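Putative ATP binding component of ABC-transporter (Escherichia coli, PDB 2R5O) is thought to be the nucleotide-binding component of an ABC transporter for O-antigen polysaccharide export, represented here by its carbohydrate-binding C-terminal domain. Local coordinates at residues P38-W43 with Y161-L166; K94-L99 with D138-F143. All blocks are in the same frame, centred on the assembly; numbering follows the deposited sequence.

Contact 1 of 2, residues P38-W43 with Y161-L166. With NA (sodium ion), chain F.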
loop_
_atom_site.group_PDB
_atom_site.type_symbol
_atom_site.label_atom_id
_atom_site.label_comp_id
_atom_site.label_asym_id
_atom_site.label_seq_id
_atom_site.Cartn_x
_atom_site.Cartn_y
_atom_site.Cartn_z
ATOM N N PRO A 38 5.063 25.755 1.702
ATOM C CA PRO A 38 4.300 26.989 1.878
ATOM C C PRO A 38 2.859 26.902 1.376
ATOM O O PRO A 38 2.032 27.733 1.754
ATOM C CB PRO A 38 5.099 28.004 1.059
ATOM C CG PRO A 38 6.493 27.477 1.053
ATOM C CD PRO A 38 6.315 25.987 0.958
ATOM N N GLU A 39 2.577 25.906 0.544
ATOM C CA GLU A 39 1.240 25.611 0.033
ATOM C C GLU A 39 0.336 24.915 1.047
ATOM O O GLU A 39 -0.816 24.591 0.725
ATOM C CB GLU A 39 1.343 24.740 -1.225
ATOM C CG GLU A 39 2.142 25.355 -2.353
ATOM C CD GLU A 39 3.655 25.161 -2.268
ATOM O OE1 GLU A 39 4.209 24.551 -1.338
ATOM O OE2 GLU A 39 4.339 25.653 -3.204
ATOM N N GLU A 40 0.827 24.665 2.251
ATOM C CA GLU A 40 -0.011 24.104 3.307
ATOM C C GLU A 40 -1.343 24.801 3.447
ATOM O O GLU A 40 -1.440 26.022 3.249
ATOM C CB GLU A 40 0.755 24.308 4.614
ATOM C CG GLU A 40 -0.063 24.391 5.858
ATOM C CD GLU A 40 0.731 24.544 7.132
ATOM O OE1 GLU A 40 1.625 25.418 7.239
ATOM O OE2 GLU A 40 0.397 23.854 8.101
ATOM N N TYR A 41 -2.354 24.051 3.830
ATOM C CA TYR A 41 -3.620 24.638 4.263
ATOM C C TYR A 41 -3.813 24.338 5.743
ATOM O O TYR A 41 -4.247 23.243 6.108
ATOM C CB TYR A 41 -4.774 24.116 3.401
ATOM C CG TYR A 41 -6.150 24.601 3.831
ATOM C CD1 TYR A 41 -6.364 25.760 4.590
ATOM C CD2 TYR A 41 -7.267 23.895 3.460
ATOM C CE1 TYR A 41 -7.645 26.178 4.951
ATOM C CE2 TYR A 41 -8.544 24.283 3.844
ATOM C CZ TYR A 41 -8.711 25.421 4.592
ATOM O OH TYR A 41 -9.982 25.806 4.961
ATOM N N ARG A 42 -3.456 25.287 6.595
ATOM C CA ARG A 42 -3.559 25.156 8.021
ATOM C C ARG A 42 -4.920 25.629 8.484
ATOM O O ARG A 42 -5.373 26.694 8.066
ATOM C CB ARG A 42 -2.438 25.945 8.683
ATOM C CG ARG A 42 -2.329 25.719 10.174
ATOM C CD ARG A 42 -1.212 26.524 10.780
ATOM N NE ARG A 42 -0.930 26.128 12.152
ATOM C CZ ARG A 42 0.086 26.635 12.851
ATOM N NH1 ARG A 42 0.842 27.568 12.297
ATOM N NH2 ARG A 42 0.368 26.172 14.060
ATOM N N TRP A 43 -5.576 24.846 9.325
ATOM C CA TRP A 43 -6.903 25.168 9.815
ATOM C C TRP A 43 -7.069 24.574 11.201
ATOM O O TRP A 43 -6.264 23.749 11.666
ATOM C CB TRP A 43 -8.001 24.700 8.831
ATOM C CG TRP A 43 -8.076 23.218 8.677
ATOM C CD1 TRP A 43 -7.270 22.396 7.950
ATOM C CD2 TRP A 43 -9.060 22.374 9.304
ATOM N NE1 TRP A 43 -7.683 21.083 8.091
ATOM C CE2 TRP A 43 -8.781 21.048 8.918
ATOM C CE3 TRP A 43 -10.162 22.621 10.126
ATOM C CZ2 TRP A 43 -9.552 19.959 9.361
ATOM C CZ3 TRP A 43 -10.914 21.529 10.584
ATOM C CH2 TRP A 43 -10.612 20.230 10.173
ATOM N N TYR A 161 -2.568 20.688 6.972
ATOM C CA TYR A 161 -2.961 19.805 5.892
ATOM C C TYR A 161 -2.059 20.054 4.672
ATOM O O TYR A 161 -1.787 21.192 4.278
ATOM C CB TYR A 161 -4.421 20.089 5.559
ATOM C CG TYR A 161 -4.997 19.345 4.398
ATOM C CD1 TYR A 161 -5.247 17.988 4.450
ATOM C CD2 TYR A 161 -5.378 20.032 3.255
ATOM C CE1 TYR A 161 -5.832 17.331 3.342
ATOM C CE2 TYR A 161 -5.934 19.401 2.187
ATOM C CZ TYR A 161 -6.154 18.074 2.226
ATOM O OH TYR A 161 -6.744 17.486 1.123
ATOM N N ASP A 162 -1.582 18.952 4.085
ATOM C CA ASP A 162 -0.711 18.949 2.917
ATOM C C ASP A 162 0.452 19.907 3.133
ATOM O O ASP A 162 0.805 20.722 2.277
ATOM C CB ASP A 162 -1.467 19.312 1.639
ATOM C CG ASP A 162 -2.392 18.212 1.135
ATOM O OD1 ASP A 162 -2.294 17.073 1.562
ATOM O OD2 ASP A 162 -3.225 18.559 0.247
ATOM N N SER A 163 1.071 19.783 4.306
ATOM C CA SER A 163 2.077 20.737 4.745
ATOM C C SER A 163 3.514 20.310 4.546
ATOM O O SER A 163 4.403 21.153 4.735
ATOM C CB SER A 163 1.841 21.082 6.205
ATOM O OG SER A 163 1.910 19.911 7.027
ATOM N N ILE A 164 3.746 19.061 4.163
ATOM C CA ILE A 164 5.096 18.553 3.984
ATOM C C ILE A 164 5.139 17.724 2.701
ATOM O O ILE A 164 4.212 16.932 2.444
ATOM C CB ILE A 164 5.530 17.700 5.212
ATOM C CG1 ILE A 164 5.558 18.546 6.504
ATOM C CG2 ILE A 164 6.881 17.016 4.961
ATOM C CD1 ILE A 164 5.475 17.717 7.775
ATOM N N ILE A 165 6.172 17.921 1.883
ATOM C CA ILE A 165 6.380 17.085 0.695
ATOM C C ILE A 165 7.362 15.978 1.058
ATOM O O ILE A 165 8.402 16.215 1.691
ATOM C CB ILE A 165 6.780 17.892 -0.567
ATOM C CG1 ILE A 165 6.847 16.967 -1.781
ATOM C CG2 ILE A 165 8.070 18.663 -0.358
ATOM C CD1 ILE A 165 6.773 17.695 -3.104
ATOM N N LEU A 166 7.016 14.752 0.673
ATOM C CA LEU A 166 7.860 13.573 0.819
ATOM C C LEU A 166 8.279 13.076 -0.561
ATOM O O LEU A 166 7.470 12.984 -1.463
ATOM C CB LEU A 166 7.086 12.435 1.493
ATOM C CG LEU A 166 6.441 12.734 2.853
ATOM C CD1 LEU A 166 5.715 11.513 3.391
ATOM C CD2 LEU A 166 7.454 13.219 3.873
HETATM NA NA NA F . -10.053 27.420 6.925
#
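Tyr-41 and Tyr-161 form an antiparallel hydrogen-bonded pair with two unequal bonds. Tyr-41 N reaches Tyr-161 O at 2.9 Å, nearly straight and in the carbonyl plane. The return bond from Tyr-161 N to Tyr-41 O is longer, 3.2 Å, and its donor stands 52° above the carbonyl plane, a sign that the pairing is already distorted. Both side chains leave on the same face. Tyr-41 CB meets the edge of the Tyr-161 ring, 4.1 Å from CD2, while the Tyr-41 ring carries its OH to a sodium ion, 2.5 Å away. Trp-43 presents its ring edge to Tyr-161, with NE1 4.2 Å from Tyr-161 CB.

One residue before Tyr-41, Glu-40, in one of its two modelled conformers, lays its aliphatic part against Ser-163 CB: CG stands anti to the backbone N (chi1 154°), which sets it beside that carbon. Its carboxylate is taken up by Tyr-36 OH and Arg-160. Ser-163, small and polar, suits its buried place, with OG hydrogen-bonded to Arg-160 O and Tyr-30 OH. Asp-162 turns the corner with phi and psi both positive, a conformation aspartate adopts readily, and its CG lies 3.8 Å above the centre of the Tyr-161 ring. Beyond the corner, a classic beta bulge sets Ser-163 and Ile-164 together opposite Leu-141 of strand 137-147. The short strand 41-43 thus pairs with strand 153-169, which also runs antiparallel to strand 137-147, and Ile-164 and Leu-166 reach strand 48-57 of the facing sheet.

Contact 2 of 2, residues K94-L99 with D138-F143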
loop_
_atom_site.group_PDB
_atom_site.type_symbol
_atom_site.label_atom_id
_atom_site.label_comp_id
_atom_site.label_asym_id
_atom_site.label_seq_id
_atom_site.Cartn_x
_atom_site.Cartn_y
_atom_site.Cartn_z
ATOM N N LYS A 94 -1.097 11.586 0.983
ATOM C CA LYS A 94 -1.841 11.688 -0.267
ATOM C C LYS A 94 -0.864 11.798 -1.429
ATOM O O LYS A 94 0.291 12.193 -1.261
ATOM C CB LYS A 94 -2.771 12.909 -0.246
ATOM C CG LYS A 94 -3.727 12.913 0.949
ATOM C CD LYS A 94 -4.712 14.102 1.019
ATOM C CE LYS A 94 -5.823 13.973 0.021
ATOM N NZ LYS A 94 -6.847 15.026 0.295
ATOM N N THR A 95 -1.319 11.430 -2.623
ATOM C CA THR A 95 -0.546 11.711 -3.833
ATOM C C THR A 95 -0.710 13.187 -4.189
ATOM O O THR A 95 -1.571 13.887 -3.659
ATOM C CB THR A 95 -1.034 10.907 -5.053
ATOM O OG1 THR A 95 -2.345 11.345 -5.400
ATOM C CG2 THR A 95 -0.981 9.389 -4.804
ATOM N N LEU A 96 0.068 13.653 -5.165
ATOM C CA LEU A 96 -0.066 15.035 -5.675
ATOM C C LEU A 96 -1.405 15.313 -6.314
ATOM O O LEU A 96 -1.877 16.434 -6.218
ATOM C CB LEU A 96 1.055 15.371 -6.662
ATOM C CG LEU A 96 2.482 15.231 -6.119
ATOM C CD1 LEU A 96 3.455 15.604 -7.231
ATOM C CD2 LEU A 96 2.687 16.140 -4.900
ATOM N N ASP A 97 -2.023 14.321 -6.952
ATOM C CA ASP A 97 -3.340 14.518 -7.587
ATOM C C ASP A 97 -4.537 14.231 -6.671
ATOM O O ASP A 97 -5.688 14.197 -7.129
ATOM C CB ASP A 97 -3.438 13.776 -8.936
ATOM C CG ASP A 97 -2.887 12.367 -8.895
ATOM O OD1 ASP A 97 -2.564 11.862 -7.803
ATOM O OD2 ASP A 97 -2.767 11.755 -9.976
ATOM N N GLY A 98 -4.252 14.031 -5.381
ATOM C CA GLY A 98 -5.267 14.033 -4.342
ATOM C C GLY A 98 -5.777 12.678 -3.931
ATOM O O GLY A 98 -6.764 12.602 -3.192
ATOM N N LEU A 99 -5.126 11.607 -4.392
ATOM C CA LEU A 99 -5.515 10.267 -3.971
ATOM C C LEU A 99 -5.113 10.082 -2.513
ATOM O O LEU A 99 -3.969 10.302 -2.140
ATOM C CB LEU A 99 -4.874 9.188 -4.850
ATOM C CG LEU A 99 -5.134 7.727 -4.461
ATOM C CD1 LEU A 99 -6.599 7.367 -4.645
ATOM C CD2 LEU A 99 -4.244 6.790 -5.253
ATOM N N ASP A 138 6.460 11.644 -5.422
ATOM C CA ASP A 138 6.273 12.691 -4.412
ATOM C C ASP A 138 4.890 12.532 -3.774
ATOM O O ASP A 138 3.901 12.224 -4.475
ATOM C CB ASP A 138 6.364 14.077 -5.064
ATOM C CG ASP A 138 7.778 14.465 -5.469
ATOM O OD1 ASP A 138 8.738 13.797 -5.063
ATOM O OD2 ASP A 138 7.909 15.466 -6.211
ATOM N N TYR A 139 4.819 12.762 -2.473
ATOM C CA TYR A 139 3.595 12.590 -1.713
ATOM C C TYR A 139 3.460 13.771 -0.751
ATOM O O TYR A 139 4.429 14.455 -0.406
ATOM C CB TYR A 139 3.645 11.250 -0.966
ATOM C CG TYR A 139 3.847 10.080 -1.914
ATOM C CD1 TYR A 139 2.782 9.496 -2.575
ATOM C CD2 TYR A 139 5.120 9.616 -2.206
ATOM C CE1 TYR A 139 2.948 8.467 -3.448
ATOM C CE2 TYR A 139 5.318 8.567 -3.081
ATOM C CZ TYR A 139 4.214 7.994 -3.716
ATOM O OH TYR A 139 4.360 6.956 -4.599
ATOM N N LEU A 140 2.236 13.973 -0.290
ATOM C CA LEU A 140 1.886 15.053 0.600
ATOM C C LEU A 140 1.501 14.528 1.955
ATOM O O LEU A 140 0.603 13.665 2.070
ATOM C CB LEU A 140 0.721 15.860 0.044
ATOM C CG LEU A 140 0.909 16.447 -1.358
ATOM C CD1 LEU A 140 -0.335 17.128 -1.855
ATOM C CD2 LEU A 140 2.102 17.401 -1.393
ATOM N N LEU A 141 2.170 15.031 2.986
ATOM C CA LEU A 141 1.939 14.634 4.375
ATOM C C LEU A 141 1.238 15.755 5.121
ATOM O O LEU A 141 1.563 16.934 4.961
ATOM C CB LEU A 141 3.285 14.324 5.051
ATOM C CG LEU A 141 3.291 14.021 6.550
ATOM C CD1 LEU A 141 2.558 12.749 6.880
ATOM C CD2 LEU A 141 4.739 13.973 7.047
ATOM N N SER A 142 0.294 15.360 5.970
ATOM C CA SER A 142 -0.387 16.237 6.934
ATOM C C SER A 142 -0.164 15.738 8.355
ATOM O O SER A 142 -0.186 14.537 8.591
ATOM C CB SER A 142 -1.911 16.181 6.698
ATOM O OG SER A 142 -2.255 16.502 5.362
ATOM N N PHE A 143 0.015 16.678 9.291
ATOM C CA PHE A 143 -0.002 16.395 10.709
ATOM C C PHE A 143 -1.169 17.170 11.312
ATOM O O PHE A 143 -1.344 18.356 10.977
ATOM C CB PHE A 143 1.262 16.863 11.411
ATOM C CG PHE A 143 2.484 15.991 11.248
ATOM C CD1 PHE A 143 2.523 14.732 11.766
ATOM C CD2 PHE A 143 3.625 16.488 10.652
ATOM C CE1 PHE A 143 3.668 13.992 11.738
ATOM C CE2 PHE A 143 4.779 15.733 10.575
ATOM C CZ PHE A 143 4.796 14.474 11.127
HETATM O O HOH W 1 1.976 11.621 -6.136
#
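Lys-94 and Leu-140 are an antiparallel hydrogen-bonded pair, joined by Lys-94 N to Leu-140 O at 2.9 Å and by the nearly straight Leu-140 N to Lys-94 O at 2.8 Å. Past this rung the strands part, and a water takes over: it accepts from Leu-96 N and donates to Asp-138 O, the latter at 2.6 Å.

Lys-94 and Leu-140 point to the same face of the sheet. The lysine chain bends at chi3 (75°), which turns CE aside, so the long chain leads away from Leu-140 and takes its ammonium group to Tyr-161 OH. Leu-140 is buried, with CD1 3.9 Å from Thr-95 O. In one of its two modelled conformers, Leu-96 lies across Leu-140 at about a right angle, CD2 to CD2 3.8 Å, and its CD1 rests 3.9 Å from Asp-138 CB. The Tyr-139 ring meets Lys-94 O at its edge, in plane, and its OH bonds to Asn-135 O.

Residues 95-98 make a type I turn followed by a G1 bulge, in which Thr-95 N bonds to Leu-99 O. Gly-98 has a phi of 97°, where a beta carbon would jam against the preceding carbonyl. Thr-95 OG1 accepts from Leu-99 N at 3.0 Å, bracing the turn from within. Leu-99 also packs on Leu-99 of the second subunit.

The chemistry is divided: backbone bonds pair Lys-94 with Leu-140, a water bridges Leu-96 N and Asp-138 O where the direct pairing ends, Leu-96 packs on Leu-140 beside the turn, and the polar ends of Lys-94 and Asp-138 find partners outside the contact, in Tyr-161 and His-167.

In the fold
From the N terminus the chain first meets contact 1 at 38-43, but that contact closes only when the chain returns at 161-166, 118 residues later. Contact 2 is nested inside this long loop: 94-99 carries the end of strand 84-95 into a turn, and strand 137-147 comes back to pair with it. Strands 137-147 and 153-169 then follow one another as antiparallel neighbours, so 84-95, 137-147, 153-169 and 41-43 are joined by successive pairing in one mixed sheet of the immunoglobulin-like domain. The contact centres are about 9 Å apart. Leu-166 N lies 2.8 Å from Tyr-139 O, and Ile-164 packs on Phe-143, joining the two between strands 137-147 and 153-169.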